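Long-range contact in PAC2 family protein (Streptomyces avermitilis, PDB 3MNF), which is of unknown function but belongs to the PAC2 family, whose members include proteins implicated in proteasome assembly: residues Ala27-Glu32 and Leu85-Gly90. Numbering follows the deposited sequence.
Sequences AHLDRE and LVLVRG
Leu-87 presses its CD1 methyl onto the backbone of Asp-30 and the CB of Leu-29, an example of how two residues on the same face of a strand, Leu-87 and Arg-89, can meet a helix in different ways. Leu-87 CD1 lies 3.6 Å from Asp-30 N and 3.8 Å from Leu-29 CB, and the two leucine side chains cross at about a right angle. This is the close-packed, buried half of the contact: behind it Leu-29 also rests on Leu-199 and Leu-202 of helix 192-206, while Leu-87 touches Val-75 and Val-9 of the flanking strands.

Two residues further on, Arg-89 serves the looser, exposed half. Its chain bends at chi3 (57°), which sets NE beside Ala-27, and one guanidinium face lies over Ala-27, whose CB comes within 3.8 Å of Arg-89 NH2. At the guanidinium edge, Arg-89 NH1 meets Asp-30 OD2 at 3.4 Å, a salt bridge whose hydrogen bond is weak, with carboxylate and guanidinium planes 57° apart. The other carboxylate oxygen, OD1, is hydrogen-bonded to Ser-73 on the neighbouring strand 70-78, which ties Asp-30 to two strands at once.

The axes of residues 27-32 and 85-90 approach to 9.1 Å, with their N-to-C directions 128° apart. Here helix 21-32 packs on part of one face of the central mixed sheet of the PAC2 domain, the helix-on-sheet layering characteristic of an alpha/beta fold.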
ATOM      1  N   ALA A  27     -25.738   7.686 -17.357  1.00 69.83           N
ATOM      2  CA  ALA A  27     -26.509   6.461 -17.275  1.00 71.42           C
ATOM      3  C   ALA A  27     -27.328   6.328 -18.571  1.00 74.57           C
ATOM      4  O   ALA A  27     -27.374   5.260 -19.207  1.00 76.00           O
ATOM      5  CB  ALA A  27     -27.395   6.492 -16.064  1.00 71.56           C
ATOM      6  N   HIS A  28     -27.936   7.447 -18.966  1.00 76.00           N
ATOM      7  CA  HIS A  28     -28.766   7.544 -20.149  1.00 78.70           C
ATOM      8  C   HIS A  28     -27.992   7.176 -21.416  1.00 79.09           C
ATOM      9  O   HIS A  28     -28.490   6.455 -22.275  1.00 81.33           O
ATOM     10  CB  HIS A  28     -29.323   8.959 -20.251  1.00 79.36           C
ATOM     11  CG  HIS A  28     -30.242   9.159 -21.409  1.00 82.32           C
ATOM     12  ND1 HIS A  28     -31.601   8.979 -21.316  1.00 85.85           N
ATOM     13  CD2 HIS A  28     -29.996   9.517 -22.690  1.00 83.65           C
ATOM     14  CE1 HIS A  28     -32.156   9.217 -22.491  1.00 88.26           C
ATOM     15  NE2 HIS A  28     -31.203   9.547 -23.341  1.00 86.56           N
ATOM     16  N   LEU A  29     -26.774   7.673 -21.538  1.00 77.48           N
ATOM     17  CA  LEU A  29     -25.944   7.297 -22.661  1.00 78.36           C
ATOM     18  C   LEU A  29     -25.666   5.802 -22.627  1.00 79.28           C
ATOM     19  O   LEU A  29     -25.723   5.139 -23.651  1.00 81.31           O
ATOM     20  CB  LEU A  29     -24.632   8.077 -22.645  1.00 76.11           C
ATOM     21  CG  LEU A  29     -24.789   9.594 -22.700  1.00 75.96           C
ATOM     22  CD1 LEU A  29     -23.441  10.264 -22.727  1.00 74.08           C
ATOM     23  CD2 LEU A  29     -25.595  10.008 -23.915  1.00 78.60           C
ATOM     24  N   ASP A  30     -25.387   5.268 -21.442  1.00 78.78           N
ATOM     25  CA  ASP A  30     -25.024   3.864 -21.321  1.00 79.87           C
ATOM     26  C   ASP A  30     -26.190   2.970 -21.684  1.00 83.11           C
ATOM     27  O   ASP A  30     -26.023   1.966 -22.374  1.00 84.53           O
ATOM     28  CB  ASP A  30     -24.526   3.539 -19.915  1.00 78.08           C
ATOM     29  CG  ASP A  30     -23.718   2.250 -19.873  1.00 79.71           C
ATOM     30  OD1 ASP A  30     -22.897   2.034 -20.788  1.00 81.95           O
ATOM     31  OD2 ASP A  30     -23.891   1.442 -18.940  1.00 81.68           O
ATOM     32  N   ARG A  31     -27.370   3.352 -21.212  1.00 85.03           N
ATOM     33  CA  ARG A  31     -28.600   2.621 -21.482  1.00 89.16           C
ATOM     34  C   ARG A  31     -28.967   2.703 -22.963  1.00 91.23           C
ATOM     35  O   ARG A  31     -28.969   1.677 -23.638  1.00 92.90           O
ATOM     36  CB  ARG A  31     -29.719   3.161 -20.595  1.00 90.49           C
ATOM     37  CG  ARG A  31     -31.074   2.456 -20.674  1.00 97.99           C
ATOM     38  CD  ARG A  31     -32.104   3.206 -19.792  1.00105.52           C
ATOM     39  NE  ARG A  31     -31.427   3.894 -18.670  1.00107.64           N
ATOM     40  CZ  ARG A  31     -31.548   5.194 -18.369  1.00107.89           C
ATOM     41  NH1 ARG A  31     -32.373   5.980 -19.082  1.00110.19           N
ATOM     42  NH2 ARG A  31     -30.859   5.699 -17.340  1.00102.57           N
ATOM     43  N   GLU A  32     -29.234   3.916 -23.467  1.00 91.32           N
ATOM     44  CA  GLU A  32     -29.712   4.102 -24.846  1.00 94.28           C
ATOM     45  C   GLU A  32     -28.797   3.458 -25.877  1.00 94.13           C
ATOM     46  O   GLU A  32     -29.278   2.872 -26.844  1.00 97.56           O
ATOM     47  CB  GLU A  32     -29.920   5.579 -25.225  1.00 94.58           C
ATOM     48  CG  GLU A  32     -30.838   6.425 -24.333  1.00 97.29           C
ATOM     49  CD  GLU A  32     -32.208   5.809 -24.019  1.00103.72           C
ATOM     50  OE1 GLU A  32     -33.002   5.539 -24.959  1.00106.56           O
ATOM     51  OE2 GLU A  32     -32.486   5.634 -22.797  1.00104.79           O
ATOM     52  N   LEU A  85     -17.244   5.851 -27.798  1.00 85.60           N
ATOM     53  CA  LEU A  85     -17.252   6.642 -26.575  1.00 82.07           C
ATOM     54  C   LEU A  85     -16.945   5.754 -25.372  1.00 79.04           C
ATOM     55  O   LEU A  85     -17.346   4.590 -25.321  1.00 79.39           O
ATOM     56  CB  LEU A  85     -18.580   7.366 -26.380  1.00 82.48           C
ATOM     57  CG  LEU A  85     -18.689   8.848 -26.734  1.00 83.05           C
ATOM     58  CD1 LEU A  85     -18.132   9.144 -28.087  1.00 86.54           C
ATOM     59  CD2 LEU A  85     -20.125   9.301 -26.687  1.00 83.64           C
ATOM     60  N   VAL A  86     -16.208   6.307 -24.421  1.00 76.01           N
ATOM     61  CA  VAL A  86     -15.824   5.586 -23.229  1.00 72.95           C
ATOM     62  C   VAL A  86     -16.557   6.264 -22.099  1.00 71.70           C
ATOM     63  O   VAL A  86     -16.301   7.436 -21.799  1.00 71.70           O
ATOM     64  CB  VAL A  86     -14.301   5.663 -22.997  1.00 71.72           C
ATOM     65  CG1 VAL A  86     -13.936   5.071 -21.669  1.00 68.74           C
ATOM     66  CG2 VAL A  86     -13.547   4.951 -24.120  1.00 72.80           C
ATOM     67  N   LEU A  87     -17.488   5.553 -21.477  1.00 71.07           N
ATOM     68  CA  LEU A  87     -18.282   6.165 -20.412  1.00 69.89           C
ATOM     69  C   LEU A  87     -17.714   5.780 -19.055  1.00 68.15           C
ATOM     70  O   LEU A  87     -17.306   4.623 -18.844  1.00 68.48           O
ATOM     71  CB  LEU A  87     -19.756   5.776 -20.523  1.00 70.66           C
ATOM     72  CG  LEU A  87     -20.381   6.100 -21.875  1.00 72.58           C
ATOM     73  CD1 LEU A  87     -21.801   5.611 -21.950  1.00 75.31           C
ATOM     74  CD2 LEU A  87     -20.324   7.574 -22.138  1.00 72.44           C
ATOM     75  N   VAL A  88     -17.667   6.746 -18.146  1.00 66.59           N
ATOM     76  CA  VAL A  88     -17.183   6.493 -16.816  1.00 64.89           C
ATOM     77  C   VAL A  88     -18.261   6.863 -15.839  1.00 64.69           C
ATOM     78  O   VAL A  88     -18.610   8.029 -15.731  1.00 65.75           O
ATOM     79  CB  VAL A  88     -15.926   7.307 -16.531  1.00 64.26           C
ATOM     80  CG1 VAL A  88     -15.445   7.101 -15.091  1.00 62.45           C
ATOM     81  CG2 VAL A  88     -14.830   6.918 -17.523  1.00 66.06           C
ATOM     82  N   ARG A  89     -18.785   5.870 -15.127  1.00 64.10           N
ATOM     83  CA  ARG A  89     -19.865   6.083 -14.174  1.00 63.80           C
ATOM     84  C   ARG A  89     -19.398   5.757 -12.775  1.00 62.53           C
ATOM     85  O   ARG A  89     -19.217   4.580 -12.420  1.00 62.77           O
ATOM     86  CB  ARG A  89     -21.047   5.210 -14.545  1.00 64.99           C
ATOM     87  CG  ARG A  89     -21.670   5.625 -15.854  1.00 68.75           C
ATOM     88  CD  ARG A  89     -22.803   4.727 -16.256  1.00 72.40           C
ATOM     89  NE  ARG A  89     -23.831   4.696 -15.221  1.00 74.66           N
ATOM     90  CZ  ARG A  89     -24.724   3.724 -15.089  1.00 75.16           C
ATOM     91  NH1 ARG A  89     -24.719   2.700 -15.927  1.00 76.29           N
ATOM     92  NH2 ARG A  89     -25.618   3.783 -14.120  1.00 75.45           N
ATOM     93  N   GLY A  90     -19.188   6.791 -11.975  1.00 61.17           N
ATOM     94  CA  GLY A  90     -18.598   6.566 -10.675  1.00 60.14           C
ATOM     95  C   GLY A  90     -19.310   7.248  -9.539  1.00 60.84           C
ATOM     96  O   GLY A  90     -20.169   8.097  -9.735  1.00 62.47           O
TER